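Enoyl-acyl carrier protein reductase (Uncultured bacterium, PDB 6KIA) binds NADH and, as an enoyl-acyl carrier protein reductase, probably uses it to reduce the enoyl double bond in fatty acid synthesis, and is associated with triclosan resistance. Local coordinates at residues M1-I5 and N360-W364; A238-H242 and K266-E270; L310-K314 and Q325-C329; L342-I346 and E382-M386. One frame throughout, in Å; residues are numbered along the deposited sequence.

Overall arrangement
Contact 2 lines the NADH pocket, while the F361 side chain of contact 1 is about 13 Å from the cofactor; contacts 3 and 4 form a separate pair in the helical part. Contact 2 (238-242 with 266-270) is buried and largely polar, joining strand 234-240 to helix 263-278 and holding the cofactor ribose. Contact 1 (1-5 with 360-364) is a surface meeting of two loops, yet touches contact 2 through W364 and M1. Contacts 3 and 4 both join helices, with centres about 15 Å apart, and meet where W326 packs on L343. A tryptophan dominates contact 3, whereas contact 4 has an aliphatic core with a salt bridge at its margin.

Contact 1 (M1-I5 and N360-W364); sequences MKSPI and NFEAW
The backbones at K2 and S3 run past E362 and F361 with CA atoms 6.6 Å apart for K2 and E362 and 6.9 Å for S3 and F361, and no hydrogen bond joins the two loops directly. F361 does most of the work. Its CG lies anti to the backbone N (chi1 -173°), which carries the ring over to the N-terminal segment. There P4 covers one face, its CD 3.9 Å from the ring centroid in a CH-pi contact, and S3 CA sits over that same face at 4.1 Å from the centroid. M1 O approaches the ring edge near its plane, 3.7 Å from F361 CE2. A water bridges the polar groups, donating both to K2 O at 2.8 Å and to E362 OE2 at 3.2 Å; the E362 side chain is poorly ordered. Residues 361-364 form a type I beta turn, and N360 OD1 accepts from A363 N in an Asx motif. Around the loops, M1, P4 and F361 pack on W423 of strand 421-423, M1 also on V421, and W423 pairs by backbone with I5. F361 stacks on H242, so the N-terminal loop is joined through it to the region beside helix 263-278, where M1 touches E270.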
loop_
_atom_site.group_PDB
_atom_site.type_symbol
_atom_site.label_atom_id
_atom_site.label_comp_id
_atom_site.label_asym_id
_atom_site.label_seq_id
_atom_site.Cartn_x
_atom_site.Cartn_y
_atom_site.Cartn_z
ATOM N N MET A 1 -4.464 8.341 -16.524
ATOM C CA MET A 1 -5.904 8.556 -16.604
ATOM C C MET A 1 -6.264 9.935 -16.062
ATOM O O MET A 1 -5.573 10.464 -15.187
ATOM C CB MET A 1 -6.665 7.464 -15.836
ATOM C CG MET A 1 -6.515 7.505 -14.309
ATOM S SD MET A 1 -4.863 7.110 -13.688
ATOM C CE MET A 1 -4.718 5.395 -14.210
ATOM N N LYS A 2 -7.362 10.505 -16.545
ATOM C CA LYS A 2 -7.741 11.847 -16.108
ATOM C C LYS A 2 -8.828 11.814 -15.062
ATOM O O LYS A 2 -9.231 12.861 -14.569
ATOM C CB LYS A 2 -8.210 12.722 -17.277
ATOM C CG LYS A 2 -7.321 12.755 -18.501
ATOM C CD LYS A 2 -7.413 14.150 -19.141
ATOM C CE LYS A 2 -6.051 14.800 -19.348
ATOM N NZ LYS A 2 -5.064 13.896 -19.999
ATOM N N SER A 3 -9.292 10.618 -14.706
ATOM C CA SER A 3 -10.192 10.483 -13.563
ATOM C C SER A 3 -10.139 9.046 -13.055
ATOM O O SER A 3 -9.660 8.154 -13.765
ATOM C CB SER A 3 -11.635 10.880 -13.927
ATOM O OG SER A 3 -12.155 10.066 -14.959
ATOM N N PRO A 4 -10.609 8.819 -11.818
ATOM C CA PRO A 4 -10.606 7.463 -11.276
ATOM C C PRO A 4 -11.391 6.521 -12.172
ATOM O O PRO A 4 -12.357 6.950 -12.818
ATOM C CB PRO A 4 -11.286 7.633 -9.908
ATOM C CG PRO A 4 -10.994 9.014 -9.533
ATOM C CD PRO A 4 -11.016 9.806 -10.801
ATOM N N ILE A 5 -10.958 5.264 -12.219
ATOM C CA ILE A 5 -11.625 4.206 -12.959
ATOM C C ILE A 5 -12.233 3.248 -11.940
ATOM O O ILE A 5 -11.559 2.345 -11.465
ATOM C CB ILE A 5 -10.616 3.462 -13.870
ATOM C CG1 ILE A 5 -9.841 4.481 -14.718
ATOM C CG2 ILE A 5 -11.312 2.365 -14.709
ATOM C CD1 ILE A 5 -8.648 3.940 -15.416
ATOM N N ASN A 360 -8.491 17.946 -6.079
ATOM C CA ASN A 360 -8.004 18.186 -7.420
ATOM C C ASN A 360 -7.216 16.979 -7.897
ATOM O O ASN A 360 -6.072 16.770 -7.500
ATOM C CB ASN A 360 -7.146 19.445 -7.423
ATOM C CG ASN A 360 -6.693 19.862 -8.812
ATOM O OD1 ASN A 360 -6.585 19.052 -9.734
ATOM N ND2 ASN A 360 -6.409 21.149 -8.959
ATOM N N PHE A 361 -7.835 16.200 -8.769
ATOM C CA PHE A 361 -7.262 14.936 -9.215
ATOM C C PHE A 361 -6.035 15.122 -10.098
ATOM O O PHE A 361 -5.035 14.421 -9.953
ATOM C CB PHE A 361 -8.324 14.130 -9.956
ATOM C CG PHE A 361 -7.893 12.731 -10.305
ATOM C CD1 PHE A 361 -8.028 11.700 -9.380
ATOM C CD2 PHE A 361 -7.358 12.446 -11.556
ATOM C CE1 PHE A 361 -7.627 10.406 -9.694
ATOM C CE2 PHE A 361 -6.959 11.154 -11.878
ATOM C CZ PHE A 361 -7.099 10.133 -10.949
ATOM N N GLU A 362 -6.081 16.116 -10.977
ATOM C CA GLU A 362 -5.036 16.254 -11.974
ATOM C C GLU A 362 -3.762 16.746 -11.294
ATOM O O GLU A 362 -2.657 16.415 -11.714
ATOM C CB GLU A 362 -5.448 17.248 -13.073
ATOM C CG GLU A 362 -6.957 17.552 -13.223
ATOM C CD GLU A 362 -7.871 16.335 -13.212
ATOM O OE1 GLU A 362 -7.597 15.366 -13.950
ATOM O OE2 GLU A 362 -8.873 16.357 -12.461
ATOM N N ALA A 363 -3.926 17.468 -10.192
ATOM C CA ALA A 363 -2.795 18.046 -9.475
ATOM C C ALA A 363 -2.132 17.083 -8.487
ATOM O O ALA A 363 -1.124 17.418 -7.884
ATOM C CB ALA A 363 -3.241 19.319 -8.749
ATOM N N TRP A 364 -2.701 15.890 -8.343
ATOM C CA TRP A 364 -2.260 14.906 -7.344
ATOM C C TRP A 364 -0.866 14.353 -7.597
ATOM O O TRP A 364 -0.526 14.036 -8.738
ATOM C CB TRP A 364 -3.269 13.759 -7.318
ATOM C CG TRP A 364 -3.132 12.750 -6.208
ATOM C CD1 TRP A 364 -3.723 12.809 -4.984
ATOM C CD2 TRP A 364 -2.386 11.515 -6.237
ATOM N NE1 TRP A 364 -3.391 11.704 -4.241
ATOM C CE2 TRP A 364 -2.571 10.894 -4.984
ATOM C CE3 TRP A 364 -1.580 10.878 -7.200
ATOM C CZ2 TRP A 364 -1.995 9.668 -4.663
ATOM C CZ3 TRP A 364 -0.991 9.659 -6.881
ATOM C CH2 TRP A 364 -1.204 9.063 -5.621
HETATM O O HOH W 1 -10.958 13.918 -12.683
#

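Contact 2 (A238-H242 and K266-E270); sequences AYGYH and KMRLE. With NAI (1,4-dihydronicotinamide adenine dinucleotide), chain D.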
loop_
_atom_site.group_PDB
_atom_site.type_symbol
_atom_site.label_atom_id
_atom_site.label_comp_id
_atom_site.label_asym_id
_atom_site.label_seq_id
_atom_site.Cartn_x
_atom_site.Cartn_y
_atom_site.Cartn_z
ATOM N N ALA A 238 -1.429 -5.524 -7.843
ATOM C CA ALA A 238 -0.632 -4.643 -7.005
ATOM C C ALA A 238 -1.594 -3.788 -6.204
ATOM O O ALA A 238 -2.718 -3.530 -6.638
ATOM C CB ALA A 238 0.315 -3.755 -7.832
ATOM N N TYR A 239 -1.146 -3.342 -5.042
ATOM C CA TYR A 239 -1.927 -2.427 -4.217
ATOM C C TYR A 239 -1.510 -1.006 -4.559
ATOM O O TYR A 239 -0.358 -0.634 -4.360
ATOM C CB TYR A 239 -1.720 -2.701 -2.727
ATOM C CG TYR A 239 -2.363 -3.977 -2.232
ATOM C CD1 TYR A 239 -3.680 -3.982 -1.767
ATOM C CD2 TYR A 239 -1.649 -5.181 -2.225
ATOM C CE1 TYR A 239 -4.270 -5.147 -1.319
ATOM C CE2 TYR A 239 -2.246 -6.352 -1.783
ATOM C CZ TYR A 239 -3.534 -6.320 -1.329
ATOM O OH TYR A 239 -4.134 -7.479 -0.887
ATOM N N GLY A 240 -2.439 -0.226 -5.095
ATOM C CA GLY A 240 -2.119 1.143 -5.428
ATOM C C GLY A 240 -2.759 2.062 -4.423
ATOM O O GLY A 240 -3.679 1.660 -3.715
ATOM N N TYR A 241 -2.254 3.293 -4.340
ATOM C CA TYR A 241 -3.031 4.357 -3.686
ATOM C C TYR A 241 -3.070 5.548 -4.640
ATOM O O TYR A 241 -2.027 5.959 -5.149
ATOM C CB TYR A 241 -2.445 4.796 -2.343
ATOM C CG TYR A 241 -3.290 5.907 -1.743
ATOM C CD1 TYR A 241 -4.577 5.640 -1.289
ATOM C CD2 TYR A 241 -2.818 7.217 -1.680
ATOM C CE1 TYR A 241 -5.379 6.637 -0.776
ATOM C CE2 TYR A 241 -3.608 8.224 -1.156
ATOM C CZ TYR A 241 -4.880 7.936 -0.698
ATOM O OH TYR A 241 -5.697 8.932 -0.175
ATOM N N HIS A 242 -4.278 6.052 -4.913
ATOM C CA HIS A 242 -4.426 7.190 -5.821
ATOM C C HIS A 242 -5.687 7.937 -5.434
ATOM O O HIS A 242 -6.519 8.285 -6.285
ATOM C CB HIS A 242 -4.482 6.719 -7.282
ATOM C CG HIS A 242 -4.192 7.802 -8.277
ATOM N ND1 HIS A 242 -3.764 7.536 -9.562
ATOM C CD2 HIS A 242 -4.272 9.151 -8.176
ATOM C CE1 HIS A 242 -3.569 8.678 -10.203
ATOM N NE2 HIS A 242 -3.876 9.673 -9.388
ATOM N N LYS A 266 3.405 5.765 -7.311
ATOM C CA LYS A 266 2.159 5.014 -7.529
ATOM C C LYS A 266 1.627 5.252 -8.959
ATOM O O LYS A 266 0.995 4.372 -9.538
ATOM C CB LYS A 266 1.091 5.388 -6.497
ATOM C CG LYS A 266 1.385 4.852 -5.068
ATOM C CD LYS A 266 1.414 3.307 -5.080
ATOM C CE LYS A 266 1.477 2.753 -3.656
ATOM N NZ LYS A 266 1.588 1.261 -3.581
ATOM N N MET A 267 1.849 6.445 -9.519
ATOM C CA MET A 267 1.387 6.647 -10.898
ATOM C C MET A 267 2.305 5.927 -11.892
ATOM O O MET A 267 1.861 5.461 -12.958
ATOM C CB MET A 267 1.261 8.136 -11.217
ATOM C CG MET A 267 0.029 8.714 -10.547
ATOM S SD MET A 267 -0.246 10.476 -10.923
ATOM C CE MET A 267 1.129 11.216 -10.065
ATOM N N ARG A 268 3.573 5.784 -11.531
ATOM C CA ARG A 268 4.473 4.997 -12.363
ATOM C C ARG A 268 4.084 3.511 -12.319
ATOM O O ARG A 268 4.121 2.809 -13.331
ATOM C CB ARG A 268 5.917 5.175 -11.905
ATOM C CG ARG A 268 6.930 4.484 -12.795
ATOM C CD ARG A 268 8.356 4.767 -12.336
ATOM N NE ARG A 268 9.317 4.169 -13.255
ATOM C CZ ARG A 268 9.761 4.757 -14.364
ATOM N NH1 ARG A 268 9.368 5.985 -14.683
ATOM N NH2 ARG A 268 10.617 4.119 -15.142
ATOM N N LEU A 269 3.660 3.058 -11.145
ATOM C CA LEU A 269 3.132 1.702 -10.978
ATOM C C LEU A 269 1.936 1.455 -11.901
ATOM O O LEU A 269 1.863 0.423 -12.597
ATOM C CB LEU A 269 2.729 1.479 -9.517
ATOM C CG LEU A 269 2.086 0.139 -9.151
ATOM C CD1 LEU A 269 3.140 -0.973 -9.192
ATOM C CD2 LEU A 269 1.416 0.233 -7.776
ATOM N N GLU A 270 1.010 2.407 -11.912
ATOM C CA GLU A 270 -0.130 2.341 -12.828
ATOM C C GLU A 270 0.325 2.239 -14.285
ATOM O O GLU A 270 -0.182 1.410 -15.048
ATOM C CB GLU A 270 -1.026 3.558 -12.653
ATOM C CG GLU A 270 -1.744 3.579 -11.326
ATOM C CD GLU A 270 -2.437 4.890 -11.064
ATOM O OE1 GLU A 270 -2.113 5.886 -11.754
ATOM O OE2 GLU A 270 -3.273 4.933 -10.150
HETATM P PA NAI D . 2.830 -3.049 5.145
HETATM O O1A NAI D . 2.175 -4.220 5.813
HETATM O O2A NAI D . 3.936 -2.350 5.912
HETATM O O5B NAI D . 3.333 -3.548 3.721
HETATM C C5B NAI D . 4.481 -2.964 3.140
HETATM C C4B NAI D . 4.914 -4.008 2.064
HETATM O O4B NAI D . 6.091 -3.342 1.304
HETATM C C3B NAI D . 5.351 -5.103 2.574
HETATM O O3B NAI D . 4.920 -6.296 1.799
HETATM C C2B NAI D . 6.998 -4.960 2.535
HETATM O O2B NAI D . 7.608 -6.298 2.658
HETATM C C1B NAI D . 7.221 -4.371 1.412
HETATM N N9A NAI D . 8.424 -3.516 1.474
HETATM C C8A NAI D . 8.753 -2.394 2.138
HETATM N N7A NAI D . 10.000 -2.068 1.806
HETATM C C5A NAI D . 10.448 -2.990 0.921
HETATM C C6A NAI D . 11.690 -3.060 0.308
HETATM N N6A NAI D . 12.871 -2.245 0.371
HETATM N N1A NAI D . 11.922 -4.075 -0.540
HETATM C C2A NAI D . 10.953 -5.015 -0.774
HETATM N N3A NAI D . 9.712 -4.941 -0.162
HETATM C C4A NAI D . 9.481 -3.904 0.702
HETATM O O3 NAI D . 1.728 -1.865 4.801
HETATM P PN NAI D . 0.580 -1.828 3.668
HETATM O O1N NAI D . -0.341 -2.999 3.818
HETATM O O2N NAI D . -0.091 -0.483 3.897
HETATM O O5D NAI D . 1.313 -1.864 2.252
HETATM C C5D NAI D . 1.006 -2.853 1.283
HETATM C C4D NAI D . 0.629 -2.124 -0.027
HETATM O O4D NAI D . -0.530 -1.518 0.148
HETATM C C3D NAI D . 1.630 -1.013 -0.335
HETATM O O3D NAI D . 2.048 -1.039 -1.658
HETATM C C2D NAI D . 0.769 0.248 -0.096
HETATM O O2D NAI D . 1.380 1.390 -0.795
HETATM C C1D NAI D . -0.416 -0.094 -0.529
HETATM N N1N NAI D . -1.495 0.756 -0.026
HETATM C C2N NAI D . -1.561 1.148 1.295
HETATM C C3N NAI D . -2.580 2.012 1.715
HETATM C C7N NAI D . -2.703 2.436 3.178
HETATM O O7N NAI D . -3.375 3.414 3.493
HETATM N N7N NAI D . -2.034 1.672 4.171
HETATM C C4N NAI D . -3.549 2.475 0.837
HETATM C C5N NAI D . -3.502 2.030 -0.490
HETATM C C6N NAI D . -2.474 1.180 -0.910
#
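H242 presents its ring edge to E270: ND1 donates to the syn lone pair of E270 OE2 at 2.7 Å with an N-H...O angle of 164°, and ring and carboxylate are nearly coplanar. F361 and W364 stack on opposite faces of this imidazole, while M267 comes in obliquely with CG and SD. The OE2 atom has a second partner, N287 ND2, so the carboxylate that orients the histidine is itself positioned. NAI C5N lies oblique to the Y241 ring, 3.5 Å from Y241 CB, and the Y241 hydroxyl is bound by E290. The arrangement is a beta-alpha-beta connection of the Rossmann type: strand 234-240 leads, by way of a small hairpin, to helix 263-278 and on to the adjacent parallel strand 283-287. The short strand and helix segments run at 136° to each other, 9.3 Å apart. K266 folds at chi2 (-62°) and then runs straight, which brings NZ to three acceptors: Y239 O at 2.8 Å, NAI O2D at 2.8 Å and NAI O3D at 3.0 Å. Gripping both hydroxyls of the nicotinamide ribose recalls the cofactor-binding lysine of short-chain dehydrogenases. On the same helix, L269 CD2 packs 4.1 Å from A238 CB, while the buried Y241 O has no hydrogen-bonding partner and lies 3.4 Å from K266 CB.

Contact 3 (L310-K314 and Q325-C329); sequences LKALK and QWQAC
L310 meets W326 twice, through its carbonyl and through its side chain. Its O accepts from W326 NE1 at 3.0 Å; the oxygen lies close to the indole plane, but the donor stands 54° out of the carbonyl plane, away from the usual lone-pair directions. The same oxygen also takes weak backbone bonds from L313 N and K314 N. Meanwhile L310 CD2 sits over one face of the indole, 3.9 Å from the centroid of the five-membered ring, and reaches C329 SG at 4.1 Å. One turn on, L313 CD1 packs against Q325 CB at 4.0 Å. K314 then lays its extended chain across the opposite face, with K314 CE 3.7 Å from W326 CE2. K314 NZ stands 3.7 Å above the centroid of the W326 six-membered ring, only 5° off the normal, in a cation-pi contact. Helices 309-315 and 320-331 form a nearly antiparallel hairpin, their short segments 11.0 Å apart at an angle of 157°, with helix 394-413 against L310, L313, Q325 and C329. The indole is thus clamped between leucine and lysine with its N-H anchored at the edge, which should fix its rotation, while the lysine charge stays on the exposed side.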
loop_
_atom_site.group_PDB
_atom_site.type_symbol
_atom_site.label_atom_id
_atom_site.label_comp_id
_atom_site.label_asym_id
_atom_site.label_seq_id
_atom_site.Cartn_x
_atom_site.Cartn_y
_atom_site.Cartn_z
ATOM N N LEU A 310 -18.376 4.051 7.492
ATOM C CA LEU A 310 -19.551 3.723 8.320
ATOM C C LEU A 310 -20.870 4.076 7.613
ATOM O O LEU A 310 -21.840 3.295 7.608
ATOM C CB LEU A 310 -19.471 4.425 9.673
ATOM C CG LEU A 310 -18.530 3.778 10.688
ATOM C CD1 LEU A 310 -18.159 4.718 11.823
ATOM C CD2 LEU A 310 -19.126 2.478 11.224
ATOM N N LYS A 311 -20.897 5.248 6.988
ATOM C CA LYS A 311 -22.102 5.686 6.307
ATOM C C LYS A 311 -22.338 4.828 5.071
ATOM O O LYS A 311 -23.477 4.472 4.756
ATOM C CB LYS A 311 -21.977 7.171 5.944
ATOM C CG LYS A 311 -22.003 8.068 7.154
ATOM C CD LYS A 311 -22.010 9.528 6.755
ATOM C CE LYS A 311 -22.160 10.428 7.962
ATOM N NZ LYS A 311 -23.476 10.205 8.635
ATOM N N ALA A 312 -21.244 4.384 4.451
ATOM C CA ALA A 312 -21.343 3.523 3.274
ATOM C C ALA A 312 -21.922 2.184 3.672
ATOM O O ALA A 312 -22.733 1.599 2.920
ATOM C CB ALA A 312 -19.962 3.370 2.613
ATOM N N LEU A 313 -21.565 1.713 4.869
ATOM C CA LEU A 313 -22.071 0.409 5.283
ATOM C C LEU A 313 -23.587 0.486 5.376
ATOM O O LEU A 313 -24.284 -0.482 5.057
ATOM C CB LEU A 313 -21.492 -0.045 6.618
ATOM C CG LEU A 313 -20.018 -0.425 6.615
ATOM C CD1 LEU A 313 -19.580 -0.896 7.987
ATOM C CD2 LEU A 313 -19.693 -1.457 5.535
ATOM N N LYS A 314 -24.104 1.643 5.786
ATOM C CA LYS A 314 -25.551 1.776 5.909
ATOM C C LYS A 314 -26.171 1.967 4.545
ATOM O O LYS A 314 -27.233 1.402 4.241
ATOM C CB LYS A 314 -25.901 2.973 6.822
ATOM C CG LYS A 314 -25.680 2.710 8.291
ATOM C CD LYS A 314 -26.546 3.643 9.131
ATOM C CE LYS A 314 -26.792 3.090 10.519
ATOM N NZ LYS A 314 -27.159 4.196 11.447
ATOM N N GLN A 325 -21.632 -3.081 13.420
ATOM C CA GLN A 325 -20.346 -2.393 13.239
ATOM C C GLN A 325 -20.408 -1.000 13.825
ATOM O O GLN A 325 -19.445 -0.539 14.460
ATOM C CB GLN A 325 -19.945 -2.302 11.766
ATOM C CG GLN A 325 -19.732 -3.655 11.146
ATOM C CD GLN A 325 -18.883 -4.530 12.026
ATOM O OE1 GLN A 325 -17.749 -4.187 12.366
ATOM N NE2 GLN A 325 -19.455 -5.650 12.460
ATOM N N TRP A 326 -21.524 -0.320 13.576
ATOM C CA TRP A 326 -21.752 0.962 14.253
ATOM C C TRP A 326 -21.672 0.781 15.764
ATOM O O TRP A 326 -20.996 1.545 16.444
ATOM C CB TRP A 326 -23.106 1.552 13.846
ATOM C CG TRP A 326 -23.053 2.282 12.540
ATOM C CD1 TRP A 326 -22.732 1.758 11.314
ATOM C CD2 TRP A 326 -23.336 3.669 12.319
ATOM N NE1 TRP A 326 -22.784 2.738 10.349
ATOM C CE2 TRP A 326 -23.163 3.923 10.945
ATOM C CE3 TRP A 326 -23.731 4.724 13.153
ATOM C CZ2 TRP A 326 -23.364 5.180 10.381
ATOM C CZ3 TRP A 326 -23.928 5.976 12.595
ATOM C CH2 TRP A 326 -23.748 6.198 11.226
ATOM N N GLN A 327 -22.313 -0.259 16.297
ATOM C CA GLN A 327 -22.283 -0.479 17.752
ATOM C C GLN A 327 -20.857 -0.685 18.249
ATOM O O GLN A 327 -20.442 -0.155 19.290
ATOM C CB GLN A 327 -23.160 -1.681 18.130
ATOM C CG GLN A 327 -24.643 -1.433 17.962
ATOM C CD GLN A 327 -25.189 -0.462 18.990
ATOM O OE1 GLN A 327 -24.941 -0.607 20.186
ATOM N NE2 GLN A 327 -25.911 0.554 18.525
ATOM N N ALA A 328 -20.104 -1.490 17.502
ATOM C CA ALA A 328 -18.711 -1.751 17.831
ATOM C C ALA A 328 -17.870 -0.472 17.889
ATOM O O ALA A 328 -16.989 -0.358 18.734
ATOM C CB ALA A 328 -18.128 -2.698 16.838
ATOM N N CYS A 329 -18.115 0.449 16.962
ATOM C CA CYS A 329 -17.362 1.700 16.950
ATOM C C CYS A 329 -17.814 2.628 18.076
ATOM O O CYS A 329 -16.997 3.348 18.651
ATOM C CB CYS A 329 -17.493 2.406 15.601
ATOM S SG CYS A 329 -16.642 1.467 14.288
#

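Contact 4 (L342-I346 and E382-M386); sequences LLQKI and EITKM
L342 and I383 cross at about a right angle to form the aliphatic centre of this contact, with L342 CD1 3.7 Å from I383 CG2. I346 extends it one turn along its helix, where its CD1 meets I383 CD1 at 3.5 Å, so CG2 of I383 faces L342 and its CD1 faces I346. M386 closes the other end with an extended chain: SD lies 4.1 Å from L342 CB, and CE reaches 3.6 Å from K345 CE. The lysine therefore has an apolar role as well, and its CD also packs on I383 CG1.

The single charged interaction lies at the margin. K345 NZ forms a salt bridge with E382 OE1 at 3.2 Å, meeting that oxygen nearly in line with its C-O bond. The lysine curls at chi3 (-60°) and chi4 (-69°), which turns its ammonium toward the extended glutamate, while its methylenes stay against M386 and I383. E382 is exposed, so the bridge is probably modest in strength.

Backbone bonds shape the second segment: M386 N binds I383 O at 2.9 Å and E382 O weakly, and M386 also pairs by backbone with S334.

F307 touches L342, I346 and I383, adding an aromatic side to the core. The whole is a packing of amphipathic helices, 339-351 on the end of 370-385, with aliphatic groups buried and an ion pair along the margin.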
loop_
_atom_site.group_PDB
_atom_site.type_symbol
_atom_site.label_atom_id
_atom_site.label_comp_id
_atom_site.label_asym_id
_atom_site.label_seq_id
_atom_site.Cartn_x
_atom_site.Cartn_y
_atom_site.Cartn_z
ATOM N N LEU A 342 -18.680 12.326 15.934
ATOM C CA LEU A 342 -17.439 12.011 15.221
ATOM C C LEU A 342 -17.687 12.157 13.716
ATOM O O LEU A 342 -16.963 12.869 12.991
ATOM C CB LEU A 342 -16.971 10.589 15.566
ATOM C CG LEU A 342 -15.570 10.145 15.089
ATOM C CD1 LEU A 342 -15.066 8.957 15.923
ATOM C CD2 LEU A 342 -15.534 9.796 13.619
ATOM N N LEU A 343 -18.721 11.472 13.234
ATOM C CA LEU A 343 -18.988 11.487 11.811
ATOM C C LEU A 343 -19.344 12.877 11.294
ATOM O O LEU A 343 -19.010 13.220 10.153
ATOM C CB LEU A 343 -20.088 10.495 11.477
ATOM C CG LEU A 343 -19.656 9.026 11.580
ATOM C CD1 LEU A 343 -20.853 8.114 11.406
ATOM C CD2 LEU A 343 -18.581 8.692 10.519
ATOM N N GLN A 344 -20.027 13.663 12.129
ATOM C CA GLN A 344 -20.388 15.018 11.734
ATOM C C GLN A 344 -19.138 15.889 11.649
ATOM O O GLN A 344 -19.018 16.758 10.779
ATOM C CB GLN A 344 -21.407 15.599 12.725
ATOM C CG GLN A 344 -21.907 16.989 12.331
ATOM C CD GLN A 344 -22.640 16.969 10.994
ATOM O OE1 GLN A 344 -23.575 16.186 10.801
ATOM N NE2 GLN A 344 -22.199 17.804 10.058
ATOM N N LYS A 345 -18.162 15.625 12.504
ATOM C CA LYS A 345 -16.944 16.396 12.447
ATOM C C LYS A 345 -16.171 16.072 11.162
ATOM O O LYS A 345 -15.537 16.953 10.541
ATOM C CB LYS A 345 -16.099 16.101 13.693
ATOM C CG LYS A 345 -14.721 16.715 13.707
ATOM C CD LYS A 345 -14.093 16.501 15.079
ATOM C CE LYS A 345 -14.932 17.156 16.187
ATOM N NZ LYS A 345 -14.948 18.651 16.195
ATOM N N ILE A 346 -16.273 14.818 10.716
ATOM C CA ILE A 346 -15.696 14.470 9.417
ATOM C C ILE A 346 -16.477 15.080 8.232
ATOM O O ILE A 346 -15.886 15.573 7.257
ATOM C CB ILE A 346 -15.608 12.944 9.246
ATOM C CG1 ILE A 346 -14.715 12.349 10.337
ATOM C CG2 ILE A 346 -15.092 12.591 7.814
ATOM C CD1 ILE A 346 -13.230 12.683 10.166
ATOM N N GLU A 382 -8.268 15.564 17.732
ATOM C CA GLU A 382 -9.548 15.660 18.439
ATOM C C GLU A 382 -10.305 14.328 18.448
ATOM O O GLU A 382 -10.836 13.875 19.492
ATOM C CB GLU A 382 -10.449 16.740 17.821
ATOM C CG GLU A 382 -10.012 18.175 18.056
ATOM C CD GLU A 382 -10.733 19.164 17.150
ATOM O OE1 GLU A 382 -11.822 18.830 16.635
ATOM O OE2 GLU A 382 -10.217 20.286 16.958
ATOM N N ILE A 383 -10.335 13.694 17.281
ATOM C CA ILE A 383 -11.073 12.438 17.188
ATOM C C ILE A 383 -10.368 11.372 18.030
ATOM O O ILE A 383 -11.014 10.639 18.775
ATOM C CB ILE A 383 -11.232 11.979 15.749
ATOM C CG1 ILE A 383 -12.218 12.925 15.057
ATOM C CG2 ILE A 383 -11.757 10.536 15.709
ATOM C CD1 ILE A 383 -12.282 12.739 13.577
ATOM N N THR A 384 -9.044 11.296 17.960
ATOM C CA THR A 384 -8.349 10.359 18.832
ATOM C C THR A 384 -8.648 10.604 20.315
ATOM O O THR A 384 -8.821 9.649 21.089
ATOM C CB THR A 384 -6.844 10.415 18.590
ATOM O OG1 THR A 384 -6.602 9.976 17.251
ATOM C CG2 THR A 384 -6.113 9.496 19.563
ATOM N N LYS A 385 -8.791 11.866 20.707
ATOM C CA LYS A 385 -9.072 12.130 22.113
ATOM C C LYS A 385 -10.516 11.817 22.484
ATOM O O LYS A 385 -10.844 11.756 23.685
ATOM C CB LYS A 385 -8.784 13.591 22.472
ATOM C CG LYS A 385 -7.339 14.042 22.320
ATOM C CD LYS A 385 -7.227 15.510 22.729
ATOM C CE LYS A 385 -6.039 16.207 22.086
ATOM N NZ LYS A 385 -5.008 15.248 21.618
ATOM N N MET A 386 -11.360 11.537 21.483
ATOM C CA MET A 386 -12.706 11.026 21.794
ATOM C C MET A 386 -12.753 9.580 22.311
ATOM O O MET A 386 -13.807 9.112 22.752
ATOM C CB MET A 386 -13.604 11.101 20.563
ATOM C CG MET A 386 -13.910 12.506 20.096
ATOM S SD MET A 386 -14.771 12.406 18.531
ATOM C CE MET A 386 -14.954 14.143 18.140
#